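PDB 3K9D: aldehyde dehydrogenase from Listeria monocytogenes, which probably oxidises aldehyde or oxo groups of its substrates with NAD or NADP as the electron acceptor. Local coordinates for residues K79-Y84 with V125-L130; I131-G136 with G170-M175. All coordinates share one frame; numbering follows the deposited sequence.

Contact 1 of 2, residues K79-Y84 with V125-L130; sequences KHVYNY and VIYKTL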
loop_
_atom_site.group_PDB
_atom_site.type_symbol
_atom_site.label_atom_id
_atom_site.label_comp_id
_atom_site.label_asym_id
_atom_site.label_seq_id
_atom_site.Cartn_x
_atom_site.Cartn_y
_atom_site.Cartn_z
ATOM N N LYS A 79 -25.638 -7.245 2.318
ATOM C CA LYS A 79 -26.475 -6.128 1.839
ATOM C C LYS A 79 -25.825 -4.749 1.890
ATOM O O LYS A 79 -25.936 -3.985 0.933
ATOM C CB LYS A 79 -27.834 -6.095 2.557
ATOM C CG LYS A 79 -28.848 -7.075 2.008
ATOM C CD LYS A 79 -29.489 -6.592 0.703
ATOM C CE LYS A 79 -29.678 -7.737 -0.288
ATOM N NZ LYS A 79 -28.364 -8.165 -0.878
ATOM N N HIS A 80 -25.167 -4.431 3.001
ATOM C CA HIS A 80 -24.586 -3.105 3.200
ATOM C C HIS A 80 -23.341 -2.865 2.320
ATOM O O HIS A 80 -23.204 -1.787 1.751
ATOM C CB HIS A 80 -24.240 -2.870 4.680
ATOM C CG HIS A 80 -25.425 -2.697 5.572
ATOM N ND1 HIS A 80 -25.712 -1.502 6.198
ATOM C CD2 HIS A 80 -26.377 -3.572 5.978
ATOM C CE1 HIS A 80 -26.795 -1.645 6.942
ATOM N NE2 HIS A 80 -27.215 -2.892 6.828
ATOM N N VAL A 81 -22.458 -3.868 2.225
ATOM C CA VAL A 81 -21.268 -3.810 1.347
ATOM C C VAL A 81 -21.711 -3.706 -0.114
ATOM O O VAL A 81 -21.240 -2.837 -0.847
ATOM C CB VAL A 81 -20.313 -5.037 1.562
ATOM C CG1 VAL A 81 -19.160 -5.041 0.566
ATOM C CG2 VAL A 81 -19.774 -5.076 3.002
ATOM N N TYR A 82 -22.641 -4.578 -0.513
ATOM C CA TYR A 82 -23.217 -4.557 -1.850
ATOM C C TYR A 82 -23.790 -3.196 -2.254
ATOM O O TYR A 82 -23.496 -2.706 -3.339
ATOM C CB TYR A 82 -24.272 -5.665 -2.044
ATOM C CG TYR A 82 -24.881 -5.623 -3.415
ATOM C CD1 TYR A 82 -24.120 -5.965 -4.533
ATOM C CD2 TYR A 82 -26.190 -5.189 -3.612
ATOM C CE1 TYR A 82 -24.645 -5.894 -5.808
ATOM C CE2 TYR A 82 -26.729 -5.111 -4.898
ATOM C CZ TYR A 82 -25.946 -5.470 -5.990
ATOM O OH TYR A 82 -26.445 -5.408 -7.274
ATOM N N ASN A 83 -24.588 -2.582 -1.383
ATOM C CA ASN A 83 -25.167 -1.270 -1.695
ATOM C C ASN A 83 -24.125 -0.150 -1.846
ATOM O O ASN A 83 -24.344 0.789 -2.603
ATOM C CB ASN A 83 -26.247 -0.875 -0.681
ATOM C CG ASN A 83 -27.632 -1.367 -1.076
ATOM O OD1 ASN A 83 -27.873 -1.782 -2.220
ATOM N ND2 ASN A 83 -28.556 -1.312 -0.129
ATOM N N TYR A 84 -23.002 -0.262 -1.133
ATOM C CA TYR A 84 -21.880 0.665 -1.317
ATOM C C TYR A 84 -21.123 0.424 -2.640
ATOM O O TYR A 84 -20.680 1.383 -3.288
ATOM C CB TYR A 84 -20.923 0.625 -0.108
ATOM C CG TYR A 84 -19.536 1.184 -0.389
ATOM C CD1 TYR A 84 -19.317 2.558 -0.498
ATOM C CD2 TYR A 84 -18.449 0.331 -0.548
ATOM C CE1 TYR A 84 -18.041 3.067 -0.769
ATOM C CE2 TYR A 84 -17.179 0.820 -0.830
ATOM C CZ TYR A 84 -16.978 2.186 -0.936
ATOM O OH TYR A 84 -15.710 2.663 -1.208
ATOM N N VAL A 125 -15.648 -13.446 5.094
ATOM C CA VAL A 125 -15.603 -14.130 3.794
ATOM C C VAL A 125 -16.515 -13.461 2.771
ATOM O O VAL A 125 -16.080 -13.145 1.662
ATOM C CB VAL A 125 -15.944 -15.637 3.900
ATOM C CG1 VAL A 125 -16.148 -16.262 2.502
ATOM C CG2 VAL A 125 -14.853 -16.382 4.634
ATOM N N ILE A 126 -17.764 -13.220 3.153
ATOM C CA ILE A 126 -18.756 -12.630 2.239
ATOM C C ILE A 126 -18.241 -11.299 1.725
ATOM O O ILE A 126 -18.216 -11.069 0.524
ATOM C CB ILE A 126 -20.156 -12.480 2.912
ATOM C CG1 ILE A 126 -20.817 -13.847 3.051
ATOM C CG2 ILE A 126 -21.065 -11.559 2.099
ATOM C CD1 ILE A 126 -21.956 -13.919 4.110
ATOM N N TYR A 127 -17.820 -10.448 2.656
ATOM C CA TYR A 127 -17.352 -9.097 2.383
ATOM C C TYR A 127 -16.094 -9.056 1.503
ATOM O O TYR A 127 -16.073 -8.318 0.546
ATOM C CB TYR A 127 -17.145 -8.344 3.711
ATOM C CG TYR A 127 -15.988 -7.375 3.727
ATOM C CD1 TYR A 127 -16.093 -6.113 3.133
ATOM C CD2 TYR A 127 -14.782 -7.714 4.354
ATOM C CE1 TYR A 127 -15.002 -5.214 3.143
ATOM C CE2 TYR A 127 -13.696 -6.825 4.367
ATOM C CZ TYR A 127 -13.817 -5.584 3.770
ATOM O OH TYR A 127 -12.740 -4.718 3.794
ATOM N N LYS A 128 -15.082 -9.860 1.834
ATOM C CA LYS A 128 -13.815 -9.904 1.075
ATOM C C LYS A 128 -14.027 -10.413 -0.342
ATOM O O LYS A 128 -13.412 -9.908 -1.274
ATOM C CB LYS A 128 -12.764 -10.778 1.769
ATOM C CG LYS A 128 -12.212 -10.199 3.055
ATOM C CD LYS A 128 -10.942 -10.933 3.509
ATOM C CE LYS A 128 -10.268 -10.157 4.660
ATOM N NZ LYS A 128 -9.233 -10.922 5.399
ATOM N N THR A 129 -14.903 -11.410 -0.482
ATOM C CA THR A 129 -15.237 -11.995 -1.767
ATOM C C THR A 129 -15.842 -10.918 -2.656
ATOM O O THR A 129 -15.349 -10.674 -3.756
ATOM C CB THR A 129 -16.205 -13.170 -1.616
ATOM O OG1 THR A 129 -15.573 -14.224 -0.891
ATOM C CG2 THR A 129 -16.626 -13.714 -2.992
ATOM N N LEU A 130 -16.874 -10.252 -2.142
ATOM C CA LEU A 130 -17.584 -9.196 -2.857
ATOM C C LEU A 130 -16.674 -8.095 -3.356
ATOM O O LEU A 130 -16.775 -7.695 -4.513
ATOM C CB LEU A 130 -18.639 -8.564 -1.950
ATOM C CG LEU A 130 -19.958 -9.295 -1.776
ATOM C CD1 LEU A 130 -20.621 -8.777 -0.538
ATOM C CD2 LEU A 130 -20.837 -9.113 -2.980
#
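Val81, on helix 67-85, puts both of its methyls against helix 121-134, between Tyr127 and Leu130. Its CG2 lies 3.8 Å from CD1 of Tyr127, meeting the ring obliquely, and CG1 is 4.1 Å from the same CD1. The second touch is looser: Val81 CG1 to Leu130 CD1 is 4.2 Å. With CG1 anti to the backbone N (chi1 175°), the valine fork straddles one ring corner and still meets the leucine. Tyr127 and Leu130 stand one turn apart on their helix, so a single branched residue faces both; the nearest CA atoms, Val81 and Tyr127, are 6.7 Å apart. Behind them, the far end of the tyrosine is fixed by a hydrogen bond from the phenol OH to the carbonyl O of Ile434, and the Tyr127 side chain also packs on Ala417. On the side turned to helix 148-164, Thr129 OG1 bonds Val125 O at 2.8 Å, from the opposite face of the carbonyl plane to Thr129 N, so that oxygen is gripped twice. No hydrogen bond or ion pair spans the two segments: the buried join depends on aliphatic and aromatic carbon alone, while the tyrosine's polar end is satisfied elsewhere.

Contact 2 of 2, residues I131-G136 with G170-M175; sequences ISIKAG and GAISCM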
loop_
_atom_site.group_PDB
_atom_site.type_symbol
_atom_site.label_atom_id
_atom_site.label_comp_id
_atom_site.label_asym_id
_atom_site.label_seq_id
_atom_site.Cartn_x
_atom_site.Cartn_y
_atom_site.Cartn_z
ATOM N N ILE A 131 -15.789 -7.606 -2.489
ATOM C CA ILE A 131 -14.868 -6.530 -2.882
ATOM C C ILE A 131 -13.727 -6.964 -3.842
ATOM O O ILE A 131 -13.379 -6.220 -4.758
ATOM C CB ILE A 131 -14.367 -5.688 -1.654
ATOM C CG1 ILE A 131 -13.499 -6.522 -0.696
ATOM C CG2 ILE A 131 -15.582 -5.078 -0.916
ATOM C CD1 ILE A 131 -12.733 -5.710 0.301
ATOM N N SER A 132 -13.183 -8.168 -3.645
ATOM C CA SER A 132 -12.162 -8.723 -4.545
ATOM C C SER A 132 -12.714 -8.981 -5.937
ATOM O O SER A 132 -12.149 -8.514 -6.928
ATOM C CB SER A 132 -11.558 -10.016 -3.992
ATOM O OG SER A 132 -10.990 -9.798 -2.712
ATOM N N ILE A 133 -13.830 -9.708 -6.003
ATOM C CA ILE A 133 -14.517 -9.996 -7.266
ATOM C C ILE A 133 -14.959 -8.710 -7.979
ATOM O O ILE A 133 -14.811 -8.599 -9.209
ATOM C CB ILE A 133 -15.720 -10.974 -7.063
ATOM C CG1 ILE A 133 -15.234 -12.371 -6.633
ATOM C CG2 ILE A 133 -16.582 -11.053 -8.317
ATOM C CD1 ILE A 133 -14.620 -13.225 -7.758
ATOM N N LYS A 134 -15.451 -7.735 -7.204
ATOM C CA LYS A 134 -15.837 -6.402 -7.726
ATOM C C LYS A 134 -14.705 -5.703 -8.474
ATOM O O LYS A 134 -14.948 -5.012 -9.470
ATOM C CB LYS A 134 -16.333 -5.490 -6.594
ATOM C CG LYS A 134 -16.748 -4.073 -7.007
ATOM C CD LYS A 134 -17.895 -4.049 -8.014
ATOM C CE LYS A 134 -18.127 -2.636 -8.516
ATOM N NZ LYS A 134 -19.498 -2.346 -9.035
ATOM N N ALA A 135 -13.479 -5.894 -7.994
ATOM C CA ALA A 135 -12.303 -5.282 -8.613
ATOM C C ALA A 135 -11.625 -6.178 -9.669
ATOM O O ALA A 135 -10.584 -5.809 -10.227
ATOM C CB ALA A 135 -11.319 -4.828 -7.532
ATOM N N GLY A 136 -12.235 -7.338 -9.950
ATOM C CA GLY A 136 -11.779 -8.252 -11.013
ATOM C C GLY A 136 -10.714 -9.254 -10.591
ATOM O O GLY A 136 -9.970 -9.776 -11.435
ATOM N N GLY A 170 -12.983 -21.859 -9.437
ATOM C CA GLY A 170 -11.662 -21.646 -8.839
ATOM C C GLY A 170 -11.317 -20.206 -8.500
ATOM O O GLY A 170 -10.281 -19.945 -7.860
ATOM N N ALA A 171 -12.184 -19.275 -8.912
ATOM C CA ALA A 171 -12.028 -17.854 -8.585
ATOM C C ALA A 171 -12.285 -17.561 -7.125
ATOM O O ALA A 171 -11.776 -16.581 -6.595
ATOM C CB ALA A 171 -12.936 -17.005 -9.443
ATOM N N ILE A 172 -13.095 -18.393 -6.478
ATOM C CA ILE A 172 -13.376 -18.237 -5.039
ATOM C C ILE A 172 -13.145 -19.576 -4.359
ATOM O O ILE A 172 -13.877 -20.540 -4.605
ATOM C CB ILE A 172 -14.839 -17.750 -4.772
ATOM C CG1 ILE A 172 -15.103 -16.425 -5.503
ATOM C CG2 ILE A 172 -15.106 -17.651 -3.259
ATOM C CD1 ILE A 172 -16.534 -16.211 -5.865
ATOM N N SER A 173 -12.111 -19.648 -3.536
ATOM C CA SER A 173 -11.724 -20.914 -2.935
ATOM C C SER A 173 -11.235 -20.748 -1.503
ATOM O O SER A 173 -11.072 -19.631 -1.019
ATOM C CB SER A 173 -10.677 -21.635 -3.810
ATOM O OG SER A 173 -9.478 -20.874 -3.917
ATOM N N CYS A 174 -10.983 -21.871 -0.839
ATOM C CA CYS A 174 -10.577 -21.869 0.552
ATOM C C CYS A 174 -9.752 -23.110 0.814
ATOM O O CYS A 174 -10.108 -24.193 0.332
ATOM C CB CYS A 174 -11.833 -21.892 1.444
ATOM S SG CYS A 174 -11.579 -21.650 3.221
ATOM N N MET A 175 -8.648 -22.948 1.552
ATOM C CA MET A 175 -7.902 -24.080 2.124
ATOM C C MET A 175 -8.842 -24.947 2.970
ATOM O O MET A 175 -9.609 -24.429 3.793
ATOM C CB MET A 175 -6.758 -23.584 3.017
ATOM C CG MET A 175 -5.743 -22.655 2.340
ATOM S SD MET A 175 -4.674 -21.805 3.505
ATOM C CE MET A 175 -4.057 -23.212 4.429
#
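In both Ile133 and Ile172, CG1 lies anti to the carbonyl carbon and beside the backbone N. At the next bond they differ: the Ile133 chain folds back (chi2 -76°), whereas that of Ile172 is extended (chi2 152°). The two side chains cross at about a right angle, with CD1 of Ile133 3.9 Å from CG1 of Ile172 and 4.0 Å from its CD1. A further approach, 4.1 Å, joins Ile133 CG1 to Ile172 CD1, so the ends of both isoleucines overlap instead of touching at one point. Ala171 adds a lighter touch, its CB lying 4.5 Å from Ile133 CD1. The contact is wholly apolar and buried, and the backbones stay well separated: the nearest CA atoms, Ile133 and Ala171, are 8.3 Å apart.

Just beyond Ile133 the helix ends in a Schellman motif, where Gly136 takes a positive phi and its N bonds Ile133 O at 3.0 Å. The chain then turns into strand 138-143, which pairs in parallel with strand 172-174 through backbone bonds of Ala171 and Ser173 to Ile139. Strand 138-143, helix 148-164 and strand 172-174 thus form a beta-alpha-beta unit, and Ser159 of that helix bonds Ile172 O. Ile133 also packs on Ile39, Val40 and Ile43 of helix 33-49 and on Leu28 of helix 6-28, while Ala171 meets Ala24 of the latter.

How the contacts relate
Contacts 1 and 2 follow each other along helix 121-134, with centres about 12 Å apart. Contact 1 joins that helix to helix 67-85, and contact 2 joins its C-terminal turn to the start of strand 172-174 of the mixed sheet. They meet directly at two points: Thr129 CG2 lies 3.8 Å from Ile172 CD1, and Val81 CG1 lies 3.9 Å from Ile131 CG2. Each approach links a residue of one contact to a helix 121-134 residue in the segment of the other, so the two contacts adjoin through packing. Their centres lie about 13 and 18 Å from the chain centre, on the same side of it. Both join helix 121-134 to its surroundings by apolar side chains.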